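Alcohol dehydrogenase, zinc-containing (Thermotoga maritima, PDB 1VJ0) probably oxidises alcohols or reduces carbonyl compounds, as zinc-dependent medium-chain dehydrogenases do, and binds two zinc ions in each chain. Local coordinates at residues I350-P355 with R369-V374; G101-W106 with V164-D169; A183-D188 with K322-S327. All coordinates share one frame; numbering follows the deposited sequence.

In the fold
Helix 170-188 ties the three contacts together. It starts after 164-169 of interaction 2, carries the zinc ligand Cys178 midway, touches Ile350 and Lys373 of interaction 1 through Met175, and ends in 183-188 of interaction 3. Interactions 1 and 2 reach the same mixed sheet, centres 22 Å apart and nearest atoms about 5 Å. Interaction 3 lies by the last strand of the six-stranded parallel sheet within this chain, its centre 25 Å from both others. Interaction 1 comes closest to metal: the side chain of Lys373 is about 5 Å from a zinc ion and about 3 Å from that of the ligand Glu78. The side chains of Val326 and Val105 lie about 9 Å and 13 Å from one.

Interaction 1: I350-P355 with R369-V374; sequences ITHRLP and REALKV
His352 brings the ND1 side of its imidazole up to Ala371, whose CB comes to 3.2 Å from His352 ND1, while the CE1 corner of the ring is directed edge-on at Glu370 O. The same ND1 is 2.8 Å from Thr351 OG1, a hydrogen bond in which either could donate. That hydroxyl is tucked between its own N and carbonyl carbon (chi1 49°), which lets OG1 accept from Leu372 N at 3.0 Å. At the next corner, water 1 lies in the imidazole plane, 2.6 Å from His352 NE2, and donates to Glu370 OE2. The backbones join where Thr351 N donates to Lys373 O in the carbonyl plane, and His352 pairs with Val374 in a parallel bridge. Strand 352-355, helix 359-368 and strand 374-377 thus make a beta-alpha-beta crossover, and residues 369-373 are the loop that leads from its helix back into the sheet. An alanine at His352 would lose the ring and would probably loosen both the water link to Glu370 and the hold on Thr351 OG1. At the bridge itself, Val374 CG2 packs on His352 CB at 3.9 Å. Lys373 leads its amino group away, to Val54 O and a salt bridge with the zinc ligand Glu78.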
loop_
_atom_site.group_PDB
_atom_site.type_symbol
_atom_site.label_atom_id
_atom_site.label_comp_id
_atom_site.label_asym_id
_atom_site.label_seq_id
_atom_site.Cartn_x
_atom_site.Cartn_y
_atom_site.Cartn_z
ATOM N N ILE A 350 -14.596 26.265 -18.741
ATOM C CA ILE A 350 -14.017 27.230 -19.702
ATOM C C ILE A 350 -14.988 28.347 -19.915
ATOM O O ILE A 350 -16.034 28.153 -20.493
ATOM C CB ILE A 350 -13.623 26.554 -21.031
ATOM C CG1 ILE A 350 -12.569 25.487 -20.741
ATOM C CG2 ILE A 350 -13.091 27.636 -22.041
ATOM C CD1 ILE A 350 -12.414 24.436 -21.799
ATOM N N THR A 351 -14.672 29.512 -19.375
ATOM C CA THR A 351 -15.579 30.637 -19.453
ATOM C C THR A 351 -15.261 31.572 -20.570
ATOM O O THR A 351 -16.147 32.337 -20.975
ATOM C CB THR A 351 -15.606 31.442 -18.152
ATOM O OG1 THR A 351 -14.279 31.731 -17.725
ATOM C CG2 THR A 351 -16.254 30.644 -17.027
ATOM N N HIS A 352 -14.023 31.531 -21.068
ATOM C CA HIS A 352 -13.595 32.494 -22.084
ATOM C C HIS A 352 -12.646 31.804 -23.059
ATOM O O HIS A 352 -11.777 31.045 -22.641
ATOM C CB HIS A 352 -12.835 33.619 -21.422
ATOM C CG HIS A 352 -13.681 34.482 -20.531
ATOM N ND1 HIS A 352 -14.015 34.124 -19.243
ATOM C CD2 HIS A 352 -14.280 35.675 -20.759
ATOM C CE1 HIS A 352 -14.777 35.067 -18.711
ATOM N NE2 HIS A 352 -14.932 36.031 -19.600
ATOM N N ARG A 353 -12.808 32.082 -24.337
ATOM C CA ARG A 353 -11.854 31.654 -25.362
ATOM C C ARG A 353 -11.422 32.868 -26.130
ATOM O O ARG A 353 -12.267 33.565 -26.688
ATOM C CB ARG A 353 -12.476 30.662 -26.328
ATOM C CG ARG A 353 -12.945 29.394 -25.671
ATOM C CD ARG A 353 -12.753 28.117 -26.475
ATOM N NE ARG A 353 -12.962 28.333 -27.902
ATOM C CZ ARG A 353 -12.100 28.043 -28.889
ATOM N NH1 ARG A 353 -10.926 27.488 -28.640
ATOM N NH2 ARG A 353 -12.443 28.322 -30.154
ATOM N N LEU A 354 -10.123 33.145 -26.120
ATOM C CA LEU A 354 -9.582 34.345 -26.763
ATOM C C LEU A 354 -8.559 33.970 -27.798
ATOM O O LEU A 354 -7.952 32.936 -27.666
ATOM C CB LEU A 354 -8.919 35.264 -25.741
ATOM C CG LEU A 354 -9.854 36.241 -25.027
ATOM C CD1 LEU A 354 -11.012 35.570 -24.367
ATOM C CD2 LEU A 354 -9.056 36.994 -23.984
ATOM N N PRO A 355 -8.367 34.823 -28.802
ATOM C CA PRO A 355 -7.257 34.694 -29.744
ATOM C C PRO A 355 -5.921 34.830 -29.045
ATOM O O PRO A 355 -5.790 35.620 -28.099
ATOM C CB PRO A 355 -7.436 35.873 -30.703
ATOM C CG PRO A 355 -8.699 36.458 -30.438
ATOM C CD PRO A 355 -9.188 36.010 -29.083
ATOM N N ARG A 369 -10.436 37.701 -11.984
ATOM C CA ARG A 369 -11.365 36.587 -11.722
ATOM C C ARG A 369 -12.705 36.744 -12.424
ATOM O O ARG A 369 -13.674 36.072 -12.104
ATOM C CB ARG A 369 -11.529 36.295 -10.228
ATOM C CG ARG A 369 -10.238 35.903 -9.559
ATOM C CD ARG A 369 -10.426 35.509 -8.122
ATOM N NE ARG A 369 -9.548 34.404 -7.762
ATOM C CZ ARG A 369 -9.798 33.477 -6.820
ATOM N NH1 ARG A 369 -10.926 33.494 -6.082
ATOM N NH2 ARG A 369 -8.894 32.522 -6.615
ATOM N N GLU A 370 -12.738 37.593 -13.438
ATOM C CA GLU A 370 -13.850 37.611 -14.389
ATOM C C GLU A 370 -13.907 36.263 -15.128
ATOM O O GLU A 370 -14.974 35.832 -15.533
ATOM C CB GLU A 370 -13.636 38.711 -15.415
ATOM C CG GLU A 370 -14.849 39.020 -16.277
ATOM C CD GLU A 370 -14.689 40.312 -17.061
ATOM O OE1 GLU A 370 -13.927 41.216 -16.615
ATOM O OE2 GLU A 370 -15.319 40.424 -18.146
ATOM N N ALA A 371 -12.749 35.627 -15.348
ATOM C CA ALA A 371 -12.741 34.293 -15.941
ATOM C C ALA A 371 -12.439 33.266 -14.861
ATOM O O ALA A 371 -11.683 33.548 -13.918
ATOM C CB ALA A 371 -11.690 34.196 -17.061
ATOM N N LEU A 372 -13.006 32.067 -15.028
ATOM C CA LEU A 372 -12.627 30.906 -14.243
ATOM C C LEU A 372 -11.437 30.219 -14.938
ATOM O O LEU A 372 -10.450 29.878 -14.292
ATOM C CB LEU A 372 -13.818 29.948 -14.093
ATOM C CG LEU A 372 -13.682 28.590 -13.409
ATOM C CD1 LEU A 372 -13.108 28.735 -12.054
ATOM C CD2 LEU A 372 -15.040 27.891 -13.286
ATOM N N LYS A 373 -11.578 30.000 -16.248
ATOM C CA LYS A 373 -10.522 29.509 -17.098
ATOM C C LYS A 373 -10.645 30.087 -18.506
ATOM O O LYS A 373 -11.725 30.085 -19.102
ATOM C CB LYS A 373 -10.565 27.957 -17.162
ATOM C CG LYS A 373 -9.386 27.356 -17.785
ATOM C CD LYS A 373 -8.272 27.280 -16.780
ATOM C CE LYS A 373 -6.983 27.011 -17.428
ATOM N NZ LYS A 373 -5.975 27.220 -16.378
ATOM N N VAL A 374 -9.525 30.599 -19.004
ATOM C CA VAL A 374 -9.402 31.058 -20.387
ATOM C C VAL A 374 -8.548 30.097 -21.185
ATOM O O VAL A 374 -7.487 29.669 -20.724
ATOM C CB VAL A 374 -8.700 32.414 -20.492
ATOM C CG1 VAL A 374 -8.679 32.893 -21.985
ATOM C CG2 VAL A 374 -9.373 33.451 -19.583
HETATM O O HOH W 1 -16.128 38.333 -19.218
#

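Interaction 2: G101-W106 with V164-D169; sequences GDLIVW and VSEKDD
Val164 splits its two methyl branches between two residues of strand 103-106. With chi1 at -64°, CG1 stands anti to the carbonyl carbon and CG2 is tucked in between N and C. Val164 CG2 meets Leu103 CB at 3.7 Å, and Val164 CG1 reaches Val105 CG2 at 4.1 Å, the two valines crossing at about a right angle. Leu103 stretches its other end along the turn, so that Leu103 CD1 lies 3.9 Å from Glu166 CG and also touches Ser165 O. Beside this apolar patch Val164 N donates to Leu103 O at 2.9 Å. The bond is nearly straight at hydrogen (169°), but the donor stands 44° out of the carbonyl plane rather than on a lone pair. Where the strands drift apart, water 2 fills in: it accepts from Leu103 N at 2.9 Å and donates to Val164 O at 2.7 Å.

The next shell fixes the chain just past Val164. Asp168 OD2 is gripped twice by Ser165, once by Ser165 N at 2.8 Å on the anti lone pair and once by Ser165 OG from above the carboxylate plane. Ser165 OG in turn accepts from Lys167 N at 3.0 Å. Farther out, Asp168 OD1 bonds to Tyr343 OH, and Val164 and Val105 both rest on Leu173 of helix 170-188. Asp169 starts that helix as its N-cap, with OD1 accepting from Val172 N. The whole is the end of an antiparallel strand pair in the GroES-like domain, where strand 161-164 runs out through a type I turn with an ST turn inside it into the capped helix 170-188.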
loop_
_atom_site.group_PDB
_atom_site.type_symbol
_atom_site.label_atom_id
_atom_site.label_comp_id
_atom_site.label_asym_id
_atom_site.label_seq_id
_atom_site.Cartn_x
_atom_site.Cartn_y
_atom_site.Cartn_z
ATOM N N GLY A 101 0.179 15.461 -38.553
ATOM C CA GLY A 101 -1.283 15.390 -38.535
ATOM C C GLY A 101 -1.873 14.772 -37.269
ATOM O O GLY A 101 -3.068 14.981 -36.991
ATOM N N ASP A 102 -1.098 13.974 -36.520
ATOM C CA ASP A 102 -1.589 13.442 -35.250
ATOM C C ASP A 102 -1.940 14.537 -34.251
ATOM O O ASP A 102 -1.220 15.530 -34.132
ATOM C CB ASP A 102 -0.569 12.521 -34.581
ATOM C CG ASP A 102 -0.408 11.188 -35.307
ATOM O OD1 ASP A 102 -1.265 10.813 -36.126
ATOM O OD2 ASP A 102 0.574 10.447 -35.124
ATOM N N LEU A 103 -3.020 14.322 -33.498
ATOM C CA LEU A 103 -3.379 15.207 -32.380
ATOM C C LEU A 103 -2.745 14.623 -31.168
ATOM O O LEU A 103 -2.755 13.396 -30.981
ATOM C CB LEU A 103 -4.895 15.326 -32.206
ATOM C CG LEU A 103 -5.656 15.839 -33.438
ATOM C CD1 LEU A 103 -7.143 15.781 -33.230
ATOM C CD2 LEU A 103 -5.247 17.256 -33.808
ATOM N N ILE A 104 -2.163 15.493 -30.350
ATOM C CA ILE A 104 -1.497 15.081 -29.135
ATOM C C ILE A 104 -1.721 16.013 -27.971
ATOM O O ILE A 104 -2.030 17.206 -28.133
ATOM C CB ILE A 104 0.041 14.916 -29.389
ATOM C CG1 ILE A 104 0.718 16.257 -29.732
ATOM C CG2 ILE A 104 0.254 13.888 -30.452
ATOM C CD1 ILE A 104 2.280 16.200 -29.643
ATOM N N VAL A 105 -1.552 15.447 -26.783
ATOM C CA VAL A 105 -1.302 16.208 -25.597
ATOM C C VAL A 105 -0.023 15.636 -24.960
ATOM O O VAL A 105 0.476 14.580 -25.366
ATOM C CB VAL A 105 -2.476 16.191 -24.600
ATOM C CG1 VAL A 105 -3.645 16.891 -25.186
ATOM C CG2 VAL A 105 -2.868 14.748 -24.203
ATOM N N TRP A 106 0.537 16.378 -24.008
ATOM C CA TRP A 106 1.811 16.018 -23.454
ATOM C C TRP A 106 1.966 16.502 -22.038
ATOM O O TRP A 106 1.317 17.466 -21.580
ATOM C CB TRP A 106 2.976 16.569 -24.319
ATOM C CG TRP A 106 2.971 18.061 -24.479
ATOM C CD1 TRP A 106 3.639 18.967 -23.696
ATOM C CD2 TRP A 106 2.277 18.844 -25.474
ATOM N NE1 TRP A 106 3.396 20.241 -24.135
ATOM C CE2 TRP A 106 2.557 20.200 -25.214
ATOM C CE3 TRP A 106 1.447 18.533 -26.541
ATOM C CZ2 TRP A 106 2.040 21.237 -25.987
ATOM C CZ3 TRP A 106 0.917 19.567 -27.306
ATOM C CH2 TRP A 106 1.221 20.908 -27.022
ATOM N N VAL A 164 -4.261 11.622 -29.190
ATOM C CA VAL A 164 -5.684 11.690 -28.932
ATOM C C VAL A 164 -6.396 11.703 -30.267
ATOM O O VAL A 164 -5.761 11.652 -31.336
ATOM C CB VAL A 164 -6.067 12.910 -28.062
ATOM C CG1 VAL A 164 -5.458 12.822 -26.681
ATOM C CG2 VAL A 164 -5.700 14.234 -28.756
ATOM N N SER A 165 -7.728 11.732 -30.252
ATOM C CA SER A 165 -8.492 11.706 -31.489
ATOM C C SER A 165 -9.313 12.968 -31.697
ATOM O O SER A 165 -9.385 13.832 -30.824
ATOM C CB SER A 165 -9.436 10.533 -31.475
ATOM O OG SER A 165 -10.580 10.852 -30.709
ATOM N N GLU A 166 -9.958 13.058 -32.860
ATOM C CA GLU A 166 -10.814 14.218 -33.169
ATOM C C GLU A 166 -12.096 14.215 -32.330
ATOM O O GLU A 166 -12.839 15.196 -32.345
ATOM C CB GLU A 166 -11.154 14.253 -34.652
ATOM C CG GLU A 166 -9.895 14.238 -35.502
ATOM C CD GLU A 166 -10.140 14.347 -36.982
ATOM O OE1 GLU A 166 -10.995 13.596 -37.532
ATOM O OE2 GLU A 166 -9.438 15.189 -37.600
ATOM N N LYS A 167 -12.355 13.122 -31.617
ATOM C CA LYS A 167 -13.490 13.057 -30.683
ATOM C C LYS A 167 -13.154 13.569 -29.277
ATOM O O LYS A 167 -14.016 13.605 -28.417
ATOM C CB LYS A 167 -13.951 11.626 -30.555
ATOM C CG LYS A 167 -14.446 11.047 -31.852
ATOM N N ASP A 168 -11.887 13.902 -29.040
ATOM C CA ASP A 168 -11.454 14.454 -27.756
ATOM C C ASP A 168 -11.578 15.961 -27.768
ATOM O O ASP A 168 -11.358 16.594 -28.795
ATOM C CB ASP A 168 -10.008 14.041 -27.450
ATOM C CG ASP A 168 -9.903 12.571 -27.192
ATOM O OD1 ASP A 168 -10.413 12.114 -26.148
ATOM O OD2 ASP A 168 -9.380 11.794 -27.999
ATOM N N ASP A 169 -11.919 16.521 -26.616
ATOM C CA ASP A 169 -12.066 17.952 -26.465
ATOM C C ASP A 169 -10.698 18.539 -26.058
ATOM O O ASP A 169 -10.287 18.475 -24.915
ATOM C CB ASP A 169 -13.186 18.262 -25.465
ATOM C CG ASP A 169 -13.540 19.734 -25.412
ATOM O OD1 ASP A 169 -12.656 20.598 -25.489
ATOM O OD2 ASP A 169 -14.690 20.126 -25.240
HETATM O O HOH W 2 -4.240 11.704 -33.592
#

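Interaction 3: A183-D188 with K322-S327; sequences AYHAFD and KGIWVS
His185 holds CG anti to its backbone N (chi1 -179°), which carries the imidazole straight out from helix 170-188 to the chain that follows strand 320-323. Ile324 likewise sets CG2 anti to its own N, with CG1 beside that N, so that the two branches serve two helix residues. The side chains of His185 and Ile324 run alongside, pointing opposite ways. Ile324 CG2 comes over one face of the ring, 3.6 Å from the centroid of the His185 imidazole and 23° off its normal, a CH-pi contact offset toward the ND1-CG side. Ile324 CG1 meanwhile packs on Ala186 CB at 4.0 Å, and Ile324 CD1 lies 3.8 Å from Ala186 CA.

At the ring's edge His185 ND1 donates to Val326 O at 2.7 Å, nearly straight at hydrogen (165°). The oxygen lies close to the ring plane, so the bond fixes the rotation of the imidazole, while ND1 itself stands above the plane of the Val326 carbonyl. Trp325 O also approaches this edge, 3.3 Å from His185 CE1.

The histidine is stacked further by His331 of helix 329-340. Just beyond, the second subunit adds Arg290, in a cation-pi contact with Trp325, and its strand pairs antiparallel with Lys322, continuing the sheet across the interface. The contact joins the C-terminal end of helix 170-188 to the loop leaving strand 320-323, the last of the Rossmann-type sheet within this chain.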
loop_
_atom_site.group_PDB
_atom_site.type_symbol
_atom_site.label_atom_id
_atom_site.label_comp_id
_atom_site.label_asym_id
_atom_site.label_seq_id
_atom_site.Cartn_x
_atom_site.Cartn_y
_atom_site.Cartn_z
ATOM N N ALA A 183 -4.817 17.671 -9.052
ATOM C CA ALA A 183 -5.938 17.094 -8.311
ATOM C C ALA A 183 -5.890 15.539 -8.341
ATOM O O ALA A 183 -6.086 14.880 -7.333
ATOM C CB ALA A 183 -7.293 17.627 -8.870
ATOM N N TYR A 184 -5.602 14.953 -9.503
ATOM C CA TYR A 184 -5.447 13.509 -9.567
ATOM C C TYR A 184 -4.376 13.017 -8.600
ATOM O O TYR A 184 -4.598 12.065 -7.827
ATOM C CB TYR A 184 -5.281 12.946 -11.020
ATOM C CG TYR A 184 -5.281 11.463 -10.868
ATOM C CD1 TYR A 184 -6.460 10.788 -10.662
ATOM C CD2 TYR A 184 -4.094 10.768 -10.755
ATOM C CE1 TYR A 184 -6.469 9.444 -10.365
ATOM C CE2 TYR A 184 -4.093 9.405 -10.475
ATOM C CZ TYR A 184 -5.273 8.764 -10.273
ATOM O OH TYR A 184 -5.245 7.429 -9.959
ATOM N N HIS A 185 -3.201 13.625 -8.634
ATOM C CA HIS A 185 -2.115 13.276 -7.745
ATOM C C HIS A 185 -2.652 13.223 -6.299
ATOM O O HIS A 185 -2.368 12.305 -5.499
ATOM C CB HIS A 185 -0.984 14.335 -7.912
ATOM C CG HIS A 185 0.236 14.098 -7.075
ATOM N ND1 HIS A 185 1.380 14.869 -7.197
ATOM C CD2 HIS A 185 0.531 13.139 -6.174
ATOM C CE1 HIS A 185 2.294 14.429 -6.349
ATOM N NE2 HIS A 185 1.811 13.363 -5.724
ATOM N N ALA A 186 -3.432 14.224 -5.943
ATOM C CA ALA A 186 -3.920 14.331 -4.583
ATOM C C ALA A 186 -4.767 13.183 -4.145
ATOM O O ALA A 186 -4.700 12.758 -2.995
ATOM C CB ALA A 186 -4.729 15.583 -4.446
ATOM N N PHE A 187 -5.626 12.729 -5.047
ATOM C CA PHE A 187 -6.492 11.572 -4.829
ATOM C C PHE A 187 -5.741 10.264 -4.897
ATOM O O PHE A 187 -6.029 9.338 -4.107
ATOM C CB PHE A 187 -7.651 11.608 -5.821
ATOM C CG PHE A 187 -8.739 12.577 -5.430
ATOM C CD1 PHE A 187 -8.675 13.909 -5.800
ATOM C CD2 PHE A 187 -9.862 12.133 -4.705
ATOM C CE1 PHE A 187 -9.681 14.813 -5.412
ATOM C CE2 PHE A 187 -10.873 13.000 -4.339
ATOM C CZ PHE A 187 -10.756 14.390 -4.679
ATOM N N ASP A 188 -4.741 10.196 -5.766
ATOM C CA ASP A 188 -3.946 8.982 -5.959
ATOM C C ASP A 188 -3.140 8.663 -4.711
ATOM O O ASP A 188 -2.777 7.520 -4.503
ATOM C CB ASP A 188 -2.982 9.182 -7.123
ATOM C CG ASP A 188 -2.415 7.914 -7.644
ATOM O OD1 ASP A 188 -3.188 7.015 -8.067
ATOM O OD2 ASP A 188 -1.176 7.764 -7.718
ATOM N N LYS A 322 -0.879 15.258 3.827
ATOM C CA LYS A 322 0.026 14.905 2.741
ATOM C C LYS A 322 0.111 16.072 1.781
ATOM O O LYS A 322 -0.884 16.393 1.165
ATOM C CB LYS A 322 -0.543 13.685 2.004
ATOM C CG LYS A 322 0.184 13.241 0.753
ATOM C CD LYS A 322 1.485 12.558 1.111
ATOM C CE LYS A 322 2.531 12.716 0.043
ATOM N NZ LYS A 322 3.924 12.384 0.543
ATOM N N GLY A 323 1.282 16.710 1.643
ATOM C CA GLY A 323 1.406 17.778 0.670
ATOM C C GLY A 323 1.551 17.194 -0.727
ATOM O O GLY A 323 2.172 16.131 -0.902
ATOM N N ILE A 324 1.022 17.907 -1.725
ATOM C CA ILE A 324 0.995 17.457 -3.114
ATOM C C ILE A 324 1.752 18.452 -4.018
ATOM O O ILE A 324 1.369 19.636 -4.125
ATOM C CB ILE A 324 -0.479 17.275 -3.618
ATOM C CG1 ILE A 324 -1.268 16.392 -2.676
ATOM C CG2 ILE A 324 -0.489 16.781 -5.072
ATOM C CD1 ILE A 324 -0.774 14.991 -2.543
ATOM N N TRP A 325 2.851 17.987 -4.603
ATOM C CA TRP A 325 3.641 18.787 -5.501
ATOM C C TRP A 325 3.423 18.308 -6.955
ATOM O O TRP A 325 3.809 17.186 -7.299
ATOM C CB TRP A 325 5.135 18.716 -5.151
ATOM C CG TRP A 325 5.923 19.634 -6.024
ATOM C CD1 TRP A 325 6.890 19.313 -6.941
ATOM C CD2 TRP A 325 5.780 21.027 -6.063
ATOM N NE1 TRP A 325 7.355 20.449 -7.549
ATOM C CE2 TRP A 325 6.691 21.522 -7.022
ATOM C CE3 TRP A 325 4.977 21.940 -5.349
ATOM C CZ2 TRP A 325 6.804 22.876 -7.324
ATOM C CZ3 TRP A 325 5.064 23.293 -5.671
ATOM C CH2 TRP A 325 5.993 23.746 -6.643
ATOM N N VAL A 326 2.878 19.198 -7.782
ATOM C CA VAL A 326 2.686 18.967 -9.216
ATOM C C VAL A 326 2.197 17.523 -9.526
ATOM O O VAL A 326 1.255 17.048 -8.868
ATOM C CB VAL A 326 3.901 19.503 -10.081
ATOM C CG1 VAL A 326 4.149 20.994 -9.751
ATOM C CG2 VAL A 326 5.124 18.715 -9.885
ATOM N N SER A 327 2.717 16.904 -10.569
ATOM C CA SER A 327 2.257 15.602 -11.002
ATOM C C SER A 327 3.301 15.056 -11.918
ATOM O O SER A 327 4.193 15.785 -12.365
ATOM C CB SER A 327 0.951 15.751 -11.760
ATOM O OG SER A 327 1.096 16.715 -12.773
#